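Putative tRNA (Adenine(37)-N6)-methyltransferase (Pseudomonas aeruginosa, PDB 7BTU) probably transfers a methyl group from S-adenosyl-L-methionine to the threonylcarbamoyl-modified adenosine at position 37 of tRNA. Local coordinates at residues B[161-166]-B[226-231]; B[33-37]-B[186-190]; B[20-26]-B[210-214]; B[179-184]-B[213-217]. All blocks are in the same frame, centred on the assembly; numbering follows the deposited sequence.

Interaction 1 of 4, residues B[161-166]-B[226-231]; sequences IAVEWS and DLIRVL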
loop_
_atom_site.group_PDB
_atom_site.type_symbol
_atom_site.label_atom_id
_atom_site.label_comp_id
_atom_site.label_asym_id
_atom_site.label_seq_id
_atom_site.Cartn_x
_atom_site.Cartn_y
_atom_site.Cartn_z
ATOM N N ILE B 161 -26.747 5.363 2.377
ATOM C CA ILE B 161 -28.020 5.995 2.736
ATOM C C ILE B 161 -28.534 6.699 1.498
ATOM O O ILE B 161 -27.745 7.292 0.750
ATOM C CB ILE B 161 -27.833 7.019 3.885
ATOM C CG1 ILE B 161 -26.897 6.490 4.962
ATOM C CG2 ILE B 161 -29.138 7.454 4.525
ATOM C CD1 ILE B 161 -26.458 7.554 5.983
ATOM N N ALA B 162 -29.854 6.680 1.314
ATOM C CA ALA B 162 -30.474 7.436 0.239
ATOM C C ALA B 162 -30.311 8.932 0.492
ATOM O O ALA B 162 -30.342 9.395 1.647
ATOM C CB ALA B 162 -31.961 7.107 0.136
ATOM N N VAL B 163 -30.218 9.682 -0.596
ATOM C CA VAL B 163 -30.043 11.125 -0.568
ATOM C C VAL B 163 -31.104 11.763 -1.453
ATOM O O VAL B 163 -31.142 11.487 -2.650
ATOM C CB VAL B 163 -28.645 11.528 -1.063
ATOM C CG1 VAL B 163 -28.582 13.065 -1.205
ATOM C CG2 VAL B 163 -27.554 11.000 -0.095
ATOM N N GLU B 164 -31.901 12.676 -0.900
ATOM C CA GLU B 164 -32.801 13.510 -1.707
ATOM C C GLU B 164 -32.349 14.970 -1.610
ATOM O O GLU B 164 -31.517 15.333 -0.778
ATOM C CB GLU B 164 -34.273 13.356 -1.265
ATOM C CG GLU B 164 -34.440 13.771 0.146
ATOM C CD GLU B 164 -35.897 13.836 0.607
ATOM O OE1 GLU B 164 -36.174 14.684 1.489
ATOM O OE2 GLU B 164 -36.730 13.069 0.071
ATOM N N TRP B 165 -32.913 15.809 -2.472
ATOM C CA TRP B 165 -32.475 17.187 -2.693
ATOM C C TRP B 165 -33.626 18.161 -2.525
ATOM O O TRP B 165 -34.700 17.928 -3.088
ATOM C CB TRP B 165 -31.970 17.336 -4.136
ATOM C CG TRP B 165 -30.654 16.651 -4.377
ATOM C CD1 TRP B 165 -30.432 15.332 -4.682
ATOM C CD2 TRP B 165 -29.371 17.297 -4.344
ATOM N NE1 TRP B 165 -29.042 15.113 -4.787
ATOM C CE2 TRP B 165 -28.397 16.316 -4.613
ATOM C CE3 TRP B 165 -28.964 18.612 -4.059
ATOM C CZ2 TRP B 165 -27.049 16.612 -4.659
ATOM C CZ3 TRP B 165 -27.603 18.914 -4.086
ATOM C CH2 TRP B 165 -26.662 17.905 -4.362
ATOM N N SER B 166 -33.428 19.244 -1.780
ATOM C CA SER B 166 -34.295 20.410 -1.961
ATOM C C SER B 166 -34.087 21.002 -3.351
ATOM O O SER B 166 -32.990 20.939 -3.909
ATOM C CB SER B 166 -34.032 21.476 -0.924
ATOM O OG SER B 166 -32.772 22.094 -1.194
ATOM N N ASP B 226 -32.989 6.785 7.695
ATOM C CA ASP B 226 -32.378 6.207 6.500
ATOM C C ASP B 226 -32.449 7.141 5.289
ATOM O O ASP B 226 -32.396 6.688 4.141
ATOM C CB ASP B 226 -33.027 4.857 6.192
ATOM C CG ASP B 226 -34.536 4.953 6.034
ATOM O OD1 ASP B 226 -35.107 6.046 6.266
ATOM O OD2 ASP B 226 -35.157 3.922 5.687
ATOM N N LEU B 227 -32.551 8.441 5.512
ATOM C CA LEU B 227 -32.652 9.355 4.390
ATOM C C LEU B 227 -31.977 10.657 4.769
ATOM O O LEU B 227 -32.198 11.185 5.866
ATOM C CB LEU B 227 -34.129 9.592 3.995
ATOM C CG LEU B 227 -34.448 10.609 2.887
ATOM C CD1 LEU B 227 -33.885 10.157 1.542
ATOM C CD2 LEU B 227 -36.030 10.831 2.752
ATOM N N ILE B 228 -31.140 11.136 3.865
ATOM C CA ILE B 228 -30.517 12.440 3.963
ATOM C C ILE B 228 -31.155 13.363 2.947
ATOM O O ILE B 228 -31.419 12.963 1.802
ATOM C CB ILE B 228 -29.002 12.311 3.738
ATOM C CG1 ILE B 228 -28.361 11.672 4.996
ATOM C CG2 ILE B 228 -28.434 13.665 3.417
ATOM C CD1 ILE B 228 -26.812 11.435 4.904
ATOM N N ARG B 229 -31.369 14.608 3.340
ATOM C CA ARG B 229 -31.894 15.623 2.442
ATOM C C ARG B 229 -30.915 16.776 2.371
ATOM O O ARG B 229 -30.514 17.303 3.407
ATOM C CB ARG B 229 -33.300 16.087 2.920
ATOM C CG ARG B 229 -33.749 17.430 2.313
ATOM C CD ARG B 229 -35.004 18.040 3.137
ATOM N NE ARG B 229 -35.544 19.278 2.552
ATOM C CZ ARG B 229 -36.180 19.258 1.393
ATOM N NH1 ARG B 229 -36.318 18.097 0.795
ATOM N NH2 ARG B 229 -36.693 20.360 0.831
ATOM N N VAL B 230 -30.469 17.133 1.148
ATOM C CA VAL B 230 -29.561 18.268 0.997
ATOM C C VAL B 230 -30.391 19.533 1.062
ATOM O O VAL B 230 -31.356 19.699 0.290
ATOM C CB VAL B 230 -28.773 18.220 -0.356
ATOM C CG1 VAL B 230 -27.654 19.278 -0.353
ATOM C CG2 VAL B 230 -28.184 16.827 -0.623
ATOM N N LEU B 231 -29.995 20.461 1.934
ATOM C CA LEU B 231 -30.795 21.664 2.123
ATOM C C LEU B 231 -30.293 22.814 1.245
ATOM O O LEU B 231 -31.085 23.546 0.663
ATOM C CB LEU B 231 -30.737 22.079 3.598
ATOM C CG LEU B 231 -31.354 21.090 4.578
ATOM C CD1 LEU B 231 -30.886 21.391 6.018
ATOM C CD2 LEU B 231 -32.883 21.282 4.498
HETATM O O HOH W 1 -31.362 4.691 2.841
HETATM O O HOH W 2 -37.049 17.584 -1.949
#

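Interaction 2 of 4, residues B[33-37]-B[186-190]; sequences LAPAA and ELIEQ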
loop_
_atom_site.group_PDB
_atom_site.type_symbol
_atom_site.label_atom_id
_atom_site.label_comp_id
_atom_site.label_asym_id
_atom_site.label_seq_id
_atom_site.Cartn_x
_atom_site.Cartn_y
_atom_site.Cartn_z
ATOM N N LEU B 33 -15.686 4.048 -4.206
ATOM C CA LEU B 33 -17.097 4.116 -4.584
ATOM C C LEU B 33 -17.642 5.536 -4.661
ATOM O O LEU B 33 -18.868 5.708 -4.850
ATOM C CB LEU B 33 -17.961 3.328 -3.603
ATOM C CG LEU B 33 -17.662 1.832 -3.414
ATOM C CD1 LEU B 33 -18.693 1.186 -2.438
ATOM C CD2 LEU B 33 -17.585 1.080 -4.744
ATOM N N ALA B 34 -16.784 6.553 -4.547
ATOM C CA ALA B 34 -17.153 7.960 -4.774
ATOM C C ALA B 34 -16.296 8.533 -5.896
ATOM O O ALA B 34 -15.393 9.355 -5.665
ATOM C CB ALA B 34 -17.011 8.820 -3.518
ATOM N N PRO B 35 -16.557 8.129 -7.136
ATOM C CA PRO B 35 -15.736 8.627 -8.236
ATOM C C PRO B 35 -15.853 10.117 -8.458
ATOM O O PRO B 35 -14.966 10.690 -9.109
ATOM C CB PRO B 35 -16.262 7.834 -9.444
ATOM C CG PRO B 35 -17.682 7.511 -9.067
ATOM C CD PRO B 35 -17.643 7.241 -7.607
ATOM N N ALA B 36 -16.930 10.767 -7.983
ATOM C CA ALA B 36 -17.000 12.212 -8.183
ATOM C C ALA B 36 -16.074 12.979 -7.245
ATOM O O ALA B 36 -16.005 14.207 -7.356
ATOM C CB ALA B 36 -18.470 12.701 -8.030
ATOM N N ALA B 37 -15.418 12.295 -6.296
ATOM C CA ALA B 37 -14.447 12.912 -5.391
ATOM C C ALA B 37 -13.135 13.032 -6.179
ATOM O O ALA B 37 -12.386 12.075 -6.308
ATOM C CB ALA B 37 -14.276 12.093 -4.101
ATOM N N GLU B 186 -23.005 15.222 -7.860
ATOM C CA GLU B 186 -22.673 13.818 -7.684
ATOM C C GLU B 186 -21.752 13.633 -6.496
ATOM O O GLU B 186 -21.915 12.686 -5.719
ATOM C CB GLU B 186 -21.984 13.256 -8.932
ATOM C CG GLU B 186 -23.017 13.047 -10.043
ATOM C CD GLU B 186 -22.364 12.460 -11.276
ATOM O OE1 GLU B 186 -21.833 13.252 -12.075
ATOM O OE2 GLU B 186 -22.363 11.219 -11.430
ATOM N N LEU B 187 -20.803 14.540 -6.335
ATOM C CA LEU B 187 -19.908 14.431 -5.179
ATOM C C LEU B 187 -20.709 14.516 -3.897
ATOM O O LEU B 187 -20.487 13.734 -2.955
ATOM C CB LEU B 187 -18.868 15.540 -5.212
ATOM C CG LEU B 187 -17.971 15.669 -3.966
ATOM C CD1 LEU B 187 -17.121 14.448 -3.718
ATOM C CD2 LEU B 187 -17.083 16.904 -4.160
ATOM N N ILE B 188 -21.609 15.500 -3.828
ATOM C CA ILE B 188 -22.394 15.673 -2.597
ATOM C C ILE B 188 -23.167 14.399 -2.301
ATOM O O ILE B 188 -23.133 13.867 -1.189
ATOM C CB ILE B 188 -23.316 16.906 -2.699
ATOM C CG1 ILE B 188 -22.494 18.209 -2.655
ATOM C CG2 ILE B 188 -24.423 16.862 -1.566
ATOM C CD1 ILE B 188 -23.324 19.529 -2.935
ATOM N N GLU B 189 -23.840 13.861 -3.320
ATOM C CA GLU B 189 -24.603 12.638 -3.145
ATOM C C GLU B 189 -23.706 11.484 -2.695
ATOM O O GLU B 189 -24.087 10.707 -1.809
ATOM C CB GLU B 189 -25.304 12.315 -4.469
ATOM C CG GLU B 189 -25.977 10.998 -4.553
ATOM C CD GLU B 189 -27.313 11.099 -5.269
ATOM O OE1 GLU B 189 -27.635 12.204 -5.787
ATOM O OE2 GLU B 189 -28.061 10.095 -5.264
ATOM N N GLN B 190 -22.528 11.324 -3.331
ATOM C CA GLN B 190 -21.689 10.187 -3.000
ATOM C C GLN B 190 -21.082 10.328 -1.614
ATOM O O GLN B 190 -20.887 9.335 -0.926
ATOM C CB GLN B 190 -20.573 10.007 -4.043
ATOM C CG GLN B 190 -21.162 9.515 -5.377
ATOM C CD GLN B 190 -20.258 9.764 -6.542
ATOM O OE1 GLN B 190 -19.031 9.860 -6.383
ATOM N NE2 GLN B 190 -20.851 9.844 -7.747
HETATM O O HOH W 3 -20.528 6.896 -2.012
#

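Interaction 3 of 4, residues B[20-26]-B[210-214]; sequences CFMEKFA and GVRLW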
loop_
_atom_site.group_PDB
_atom_site.type_symbol
_atom_site.label_atom_id
_atom_site.label_comp_id
_atom_site.label_asym_id
_atom_site.label_seq_id
_atom_site.Cartn_x
_atom_site.Cartn_y
_atom_site.Cartn_z
ATOM N N CYS B 20 -11.114 18.034 -3.311
ATOM C CA CYS B 20 -12.398 18.491 -2.771
ATOM C C CYS B 20 -12.449 18.524 -1.242
ATOM O O CYS B 20 -13.361 19.155 -0.702
ATOM C CB CYS B 20 -13.512 17.609 -3.324
ATOM S SG CYS B 20 -13.322 15.859 -3.113
ATOM N N PHE B 21 -11.601 17.753 -0.531
ATOM C CA PHE B 21 -11.849 17.483 0.890
ATOM C C PHE B 21 -11.079 18.452 1.779
ATOM O O PHE B 21 -9.850 18.567 1.672
ATOM C CB PHE B 21 -11.511 16.031 1.257
ATOM C CG PHE B 21 -12.476 15.034 0.652
ATOM C CD1 PHE B 21 -13.864 15.153 0.892
ATOM C CD2 PHE B 21 -12.022 14.029 -0.191
ATOM C CE1 PHE B 21 -14.770 14.252 0.287
ATOM C CE2 PHE B 21 -12.946 13.111 -0.772
ATOM C CZ PHE B 21 -14.280 13.224 -0.533
ATOM N N MET B 22 -11.809 19.139 2.666
ATOM C CA MET B 22 -11.185 20.069 3.613
ATOM C C MET B 22 -11.146 19.536 5.046
ATOM O O MET B 22 -10.395 20.073 5.878
ATOM C CB MET B 22 -11.947 21.414 3.590
ATOM C CG MET B 22 -12.163 22.011 2.172
ATOM S SD MET B 22 -10.566 22.434 1.367
ATOM C CE MET B 22 -10.933 22.104 -0.389
ATOM N N GLU B 23 -11.955 18.523 5.374
ATOM C CA GLU B 23 -11.989 18.013 6.739
ATOM C C GLU B 23 -12.073 16.493 6.665
ATOM O O GLU B 23 -12.670 15.937 5.753
ATOM C CB GLU B 23 -13.174 18.650 7.528
ATOM C CG GLU B 23 -14.349 18.977 6.640
ATOM C CD GLU B 23 -15.349 19.991 7.169
ATOM O OE1 GLU B 23 -16.450 20.000 6.611
ATOM O OE2 GLU B 23 -15.077 20.769 8.104
ATOM N N LYS B 24 -11.502 15.827 7.654
ATOM C CA LYS B 24 -11.332 14.376 7.573
ATOM C C LYS B 24 -12.656 13.643 7.689
ATOM O O LYS B 24 -12.861 12.640 7.004
ATOM C CB LYS B 24 -10.376 13.892 8.680
ATOM N N PHE B 25 -13.575 14.122 8.541
ATOM C CA PHE B 25 -14.794 13.363 8.744
ATOM C C PHE B 25 -15.645 13.293 7.479
ATOM O O PHE B 25 -16.467 12.386 7.359
ATOM C CB PHE B 25 -15.600 13.926 9.914
ATOM C CG PHE B 25 -16.138 15.317 9.676
ATOM C CD1 PHE B 25 -17.324 15.507 8.971
ATOM C CD2 PHE B 25 -15.487 16.420 10.218
ATOM C CE1 PHE B 25 -17.815 16.761 8.752
ATOM C CE2 PHE B 25 -15.972 17.687 10.011
ATOM C CZ PHE B 25 -17.143 17.866 9.276
ATOM N N ALA B 26 -15.424 14.181 6.504
ATOM C CA ALA B 26 -16.157 14.090 5.243
ATOM C C ALA B 26 -15.643 13.007 4.283
ATOM O O ALA B 26 -16.351 12.609 3.330
ATOM C CB ALA B 26 -16.025 15.427 4.528
ATOM N N GLY B 210 -23.356 20.199 8.460
ATOM C CA GLY B 210 -22.665 20.810 7.339
ATOM C C GLY B 210 -21.347 20.112 7.077
ATOM O O GLY B 210 -20.727 19.532 7.970
ATOM N N VAL B 211 -20.890 20.267 5.838
ATOM C CA VAL B 211 -19.600 19.746 5.440
ATOM C C VAL B 211 -19.080 20.679 4.345
ATOM O O VAL B 211 -19.850 21.279 3.572
ATOM C CB VAL B 211 -19.703 18.288 4.907
ATOM C CG1 VAL B 211 -20.558 18.232 3.682
ATOM C CG2 VAL B 211 -18.301 17.787 4.580
ATOM N N ARG B 212 -17.775 20.806 4.298
ATOM C CA ARG B 212 -17.114 21.623 3.289
ATOM C C ARG B 212 -16.682 20.726 2.145
ATOM O O ARG B 212 -16.069 19.684 2.394
ATOM C CB ARG B 212 -15.910 22.309 3.938
ATOM C CG ARG B 212 -16.285 23.432 4.859
ATOM C CD ARG B 212 -15.100 24.271 5.158
ATOM N NE ARG B 212 -14.207 23.595 6.065
ATOM C CZ ARG B 212 -12.885 23.733 6.077
ATOM N NH1 ARG B 212 -12.275 24.535 5.204
ATOM N NH2 ARG B 212 -12.183 23.060 6.985
ATOM N N LEU B 213 -16.903 21.177 0.905
ATOM C CA LEU B 213 -16.372 20.489 -0.283
ATOM C C LEU B 213 -15.918 21.547 -1.284
ATOM O O LEU B 213 -16.662 22.493 -1.525
ATOM C CB LEU B 213 -17.467 19.613 -0.918
ATOM C CG LEU B 213 -17.974 18.420 -0.074
ATOM C CD1 LEU B 213 -19.289 17.928 -0.662
ATOM C CD2 LEU B 213 -16.899 17.287 -0.054
ATOM N N TRP B 214 -14.689 21.420 -1.837
ATOM C CA TRP B 214 -14.106 22.490 -2.640
ATOM C C TRP B 214 -14.216 23.781 -1.823
ATOM O O TRP B 214 -13.809 23.786 -0.657
ATOM C CB TRP B 214 -14.767 22.526 -4.015
ATOM C CG TRP B 214 -14.426 21.276 -4.882
ATOM C CD1 TRP B 214 -15.293 20.358 -5.338
ATOM C CD2 TRP B 214 -13.128 20.902 -5.386
ATOM N NE1 TRP B 214 -14.621 19.398 -6.092
ATOM C CE2 TRP B 214 -13.290 19.716 -6.125
ATOM C CE3 TRP B 214 -11.839 21.430 -5.239
ATOM C CZ2 TRP B 214 -12.212 19.052 -6.757
ATOM C CZ3 TRP B 214 -10.743 20.759 -5.870
ATOM C CH2 TRP B 214 -10.943 19.582 -6.611
HETATM O O HOH W 4 -14.378 18.271 3.619
#

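Interaction 4 of 4, residues B[179-184]-B[213-217]; sequences RLRQPV and LWDLD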
loop_
_atom_site.group_PDB
_atom_site.type_symbol
_atom_site.label_atom_id
_atom_site.label_comp_id
_atom_site.label_asym_id
_atom_site.label_seq_id
_atom_site.Cartn_x
_atom_site.Cartn_y
_atom_site.Cartn_z
ATOM N N ARG B 179 -19.397 26.599 -12.149
ATOM C CA ARG B 179 -18.302 27.516 -11.814
ATOM C C ARG B 179 -16.989 26.764 -11.588
ATOM O O ARG B 179 -15.939 27.148 -12.119
ATOM C CB ARG B 179 -18.664 28.319 -10.548
ATOM C CG ARG B 179 -17.549 29.311 -10.104
ATOM C CD ARG B 179 -17.991 30.165 -8.876
ATOM N NE ARG B 179 -18.402 29.297 -7.784
ATOM C CZ ARG B 179 -17.566 28.701 -6.940
ATOM N NH1 ARG B 179 -16.237 28.881 -7.073
ATOM N NH2 ARG B 179 -18.062 27.909 -5.984
ATOM N N LEU B 180 -17.040 25.693 -10.780
ATOM C CA LEU B 180 -15.876 24.921 -10.371
ATOM C C LEU B 180 -15.387 23.956 -11.438
ATOM O O LEU B 180 -14.237 23.482 -11.336
ATOM C CB LEU B 180 -16.202 24.117 -9.099
ATOM C CG LEU B 180 -16.328 24.938 -7.791
ATOM C CD1 LEU B 180 -16.984 24.154 -6.616
ATOM C CD2 LEU B 180 -14.935 25.451 -7.392
ATOM N N ARG B 181 -16.205 23.670 -12.446
ATOM C CA ARG B 181 -15.927 22.598 -13.422
ATOM C C ARG B 181 -15.710 21.266 -12.695
ATOM O O ARG B 181 -14.767 20.502 -12.958
ATOM C CB ARG B 181 -14.737 22.969 -14.341
ATOM C CG ARG B 181 -15.106 24.158 -15.271
ATOM C CD ARG B 181 -14.114 24.417 -16.380
ATOM N NE ARG B 181 -14.468 25.574 -17.217
ATOM C CZ ARG B 181 -15.415 25.594 -18.159
ATOM N NH1 ARG B 181 -16.148 24.512 -18.424
ATOM N NH2 ARG B 181 -15.626 26.708 -18.853
ATOM N N GLN B 182 -16.622 20.968 -11.775
ATOM C CA GLN B 182 -16.535 19.748 -10.968
ATOM C C GLN B 182 -17.922 19.147 -10.867
ATOM O O GLN B 182 -18.914 19.887 -10.925
ATOM C CB GLN B 182 -15.996 20.009 -9.536
ATOM C CG GLN B 182 -14.501 20.410 -9.473
ATOM C CD GLN B 182 -13.632 19.226 -9.865
ATOM O OE1 GLN B 182 -14.065 18.065 -9.743
ATOM N NE2 GLN B 182 -12.416 19.490 -10.268
ATOM N N PRO B 183 -18.038 17.805 -10.727
ATOM C CA PRO B 183 -19.398 17.191 -10.577
ATOM C C PRO B 183 -19.932 17.328 -9.155
ATOM O O PRO B 183 -19.996 16.355 -8.382
ATOM C CB PRO B 183 -19.156 15.729 -10.959
ATOM C CG PRO B 183 -17.714 15.484 -10.486
ATOM C CD PRO B 183 -16.971 16.788 -10.849
ATOM N N VAL B 184 -20.318 18.559 -8.801
ATOM C CA VAL B 184 -20.603 18.885 -7.400
ATOM C C VAL B 184 -21.804 18.100 -6.893
ATOM O O VAL B 184 -21.815 17.617 -5.750
ATOM C CB VAL B 184 -20.788 20.407 -7.216
ATOM C CG1 VAL B 184 -21.452 20.745 -5.809
ATOM C CG2 VAL B 184 -19.443 21.123 -7.336
ATOM N N LEU B 213 -16.903 21.177 0.905
ATOM C CA LEU B 213 -16.372 20.489 -0.283
ATOM C C LEU B 213 -15.918 21.547 -1.284
ATOM O O LEU B 213 -16.662 22.493 -1.525
ATOM C CB LEU B 213 -17.467 19.613 -0.918
ATOM C CG LEU B 213 -17.974 18.420 -0.074
ATOM C CD1 LEU B 213 -19.289 17.928 -0.662
ATOM C CD2 LEU B 213 -16.899 17.287 -0.054
ATOM N N TRP B 214 -14.689 21.420 -1.837
ATOM C CA TRP B 214 -14.106 22.490 -2.640
ATOM C C TRP B 214 -14.216 23.781 -1.823
ATOM O O TRP B 214 -13.809 23.786 -0.657
ATOM C CB TRP B 214 -14.767 22.526 -4.015
ATOM C CG TRP B 214 -14.426 21.276 -4.882
ATOM C CD1 TRP B 214 -15.293 20.358 -5.338
ATOM C CD2 TRP B 214 -13.128 20.902 -5.386
ATOM N NE1 TRP B 214 -14.621 19.398 -6.092
ATOM C CE2 TRP B 214 -13.290 19.716 -6.125
ATOM C CE3 TRP B 214 -11.839 21.430 -5.239
ATOM C CZ2 TRP B 214 -12.212 19.052 -6.757
ATOM C CZ3 TRP B 214 -10.743 20.759 -5.870
ATOM C CH2 TRP B 214 -10.943 19.582 -6.611
ATOM N N ASP B 215 -14.767 24.873 -2.369
ATOM C CA ASP B 215 -14.924 26.122 -1.626
ATOM C C ASP B 215 -16.371 26.310 -1.172
ATOM O O ASP B 215 -16.832 27.447 -1.001
ATOM C CB ASP B 215 -14.434 27.330 -2.444
ATOM C CG ASP B 215 -15.170 27.477 -3.795
ATOM O OD1 ASP B 215 -16.125 26.705 -4.048
ATOM O OD2 ASP B 215 -14.793 28.344 -4.608
ATOM N N LEU B 216 -17.095 25.209 -1.001
ATOM C CA LEU B 216 -18.529 25.246 -0.694
ATOM C C LEU B 216 -18.805 24.812 0.747
ATOM O O LEU B 216 -18.065 24.006 1.314
ATOM C CB LEU B 216 -19.318 24.318 -1.622
ATOM C CG LEU B 216 -18.943 24.282 -3.114
ATOM C CD1 LEU B 216 -19.798 23.229 -3.795
ATOM C CD2 LEU B 216 -19.264 25.632 -3.681
ATOM N N ASP B 217 -19.937 25.298 1.302
ATOM C CA ASP B 217 -20.538 24.756 2.525
ATOM C C ASP B 217 -21.850 24.090 2.112
ATOM O O ASP B 217 -22.666 24.700 1.431
ATOM C CB ASP B 217 -20.810 25.854 3.558
ATOM C CG ASP B 217 -19.526 26.550 4.001
ATOM O OD1 ASP B 217 -18.589 25.853 4.455
ATOM O OD2 ASP B 217 -19.460 27.785 3.893
HETATM O O HOH W 5 -14.947 16.869 -7.279
#

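Interaction 1 of 4, residues B[161-166]-B[226-231]
Trp165 lays its indole over Val230, whose CG2 sits 3.8 Å from the centroid of the Trp165 six-membered ring and almost on the ring normal, a CH-pi contact. This is the packed face of two parallel strands, 162-165 and 227-231, whose short axes run 29° apart. Val163 CG1 meets the same methyl, Val230 CG2, at 3.8 Å, and further along Ile161 CD1 touches Ile228 CD1. Helix 184-193 covers this face, with Ile188 and Leu192 resting on Val230.

Between the strands the backbones are laced by Ile228 N to Ala162 O, Glu164 N to Ile228 O, Val230 N to Glu164 O (2.8 Å) and Ser166 N to Val230 O. The other face is looser. Glu164 CG lies between its backbone N and carbonyl carbon (chi1 61°), which swings the carboxylate over to Leu227 and Arg229. Its OE1 reaches Arg229 NH1 at 3.5 Å, a long, weak salt bridge with the carboxylate and guanidinium planes 74° apart. Ser166 CB lies over a face of that guanidinium, and a water joins Arg229 NH1 (2.9 Å) to Trp165 O. A second water links Ala162 N with Asp226 O toward the Ile161-Asp226 end.

Cohesion therefore probably rests mainly on the near-straight backbone bonds and the apolar face, while the charged pair, stretched and water-assisted, probably contributes little.

Interaction 2 of 4, residues B[33-37]-B[186-190]
A type I beta turn, Ala34 to Ala37, in the loop between strands 15-19 and 38-43 is held against helix 184-193, so the contact joins the N-terminal barrel domain to the C-terminal domain. The turn is closed by its own bond from Ala37 N to Ala34 O (3.0 Å), and the helix reaches into it with one amide. Gln190 OE1 accepts the hydrogen of Ala36 N at 2.8 Å; the donor lies in the carbonyl plane, on a lone pair, with an N-H...O angle of 163°. With CG beside the backbone N (chi1 -70°) and the chain extended beyond it, the Gln190 side chain runs out to the turn and crosses Pro35 at about a right angle. Gln190 OE1 also lies 3.1 Å from Pro35 N, which has no hydrogen to share, so that approach is packing only.

Beside this polar grip the packing is small and close. Ala36 CB drops onto the helix backbone, 3.4 Å from Leu187 N, and touches Glu186 CB as well. Leu187 CD1 leans in alongside Ala37, 3.7 Å from Ala37 CB. At the other end a water bonded to Gln190 O makes only a weak link to Leu33 O.

Around the turn, Ala36 also rests on Pro183 and Ala37 on Phe21. The helix meanwhile presses Leu187 and Ile188 onto Leu213 of strand 209-213, and Ile188 onto Val230 of strand 227-234.

Interaction 3 of 4, residues B[20-26]-B[210-214]
Cys20 lies flat against the indole of Trp214: its CA and CB are both over one ring face, CB 3.6 Å from the centroid of the Trp214 five-membered ring in a CH-pi contact. The backbones meet here too, Trp214 N donating to Cys20 O at 2.9 Å. Next along, Leu213 CD2 slots beside the Phe21 ring, the two side chains pointing the same way.

Met22 makes a second bump. Its CB sits over the centre of the Arg212 guanidinium, 3.5 Å from Arg212 CZ, and the chain, bent at chi2 and chi3, curls back to bring CE up to Trp214 O. At the far end the Ala26 methyl sits against Val211 CG2, modelled at 3.3 Å, closer than usual and so to be read with caution.

Glu23 crosses Arg212 at about a right angle. Its OE1 takes the backbone hydrogen of Arg212 N (2.8 Å) from above the carboxylate plane, while OE2 lies 3.6 Å from Arg212 NE in a long salt bridge. A water bridges the backbones, accepting from Met22 N and donating to Arg212 O.

One carboxylate thus serves both the backbone and the side chain of Arg212, giving an edge strand of the C-terminal sheet a side-chain acceptor from the N-terminal half.

Interaction 4 of 4, residues B[179-184]-B[213-217]
Charge comes first: Arg179 meets Asp215 end-on, NH1 to OD2 at 2.9 Å and NH2 to OD1 at 3.0 Å, a bidentate salt bridge. The NH2 bond is nearly straight (175°) and its acceptor lies in the guanidinium plane, though NH2 meets OD1 from outside the carboxylate plane; OD2 uses its syn lone pair toward NH1 but sits somewhat out of the guanidinium plane. The two flat groups are turned 37° against each other. Arg179 NH2 has a second partner, His176 ND1.

Among apolar contacts, Leu180 CD1 is shared, touching Trp214 CB at 3.8 Å and Leu216 CD2 at 4.0 Å. Val184 and Leu216 reach toward each other tip to tip, CG1 to CD1 at 3.6 Å.

The amide-indole contact is mixed. Gln182 bends at chi2 (-69°), laying CG over the rim of one Trp214 face, with CD 3.4 Å from Trp214 CZ2. A water then ties the edge to the amide, accepting from Trp214 NE1 and donating to Gln182 OE1.

On one side lies the link between helices 167-180 and 184-193; on the other, Leu213 and Leu216, bonded to each other in both directions, close a type II' turn, one of the types that suit a two-residue beta hairpin, here between strands 209-213 and 216-222.

Overall arrangement
From the N terminus, the loop after strand 15-19 makes two contacts with the C-terminal domain: residues 20-26 reach strand 209-213 in interaction 3, and residues 33-37 reach helix 184-193 in interaction 2, the shorter loop lying within the longer. Both tie the barrel to the C-terminal domain. Strand 162-165 then pairs with 227-231, and interaction 1 closes a loop that contains all of interaction 4, where the helix link 179-184 meets the hairpin turn. Interaction 1 crosses both 2 and 3, and interaction 2 crosses 4. Interactions 3 and 4 share Leu213 and Trp214, while Ile188 brings interactions 1 and 2 together.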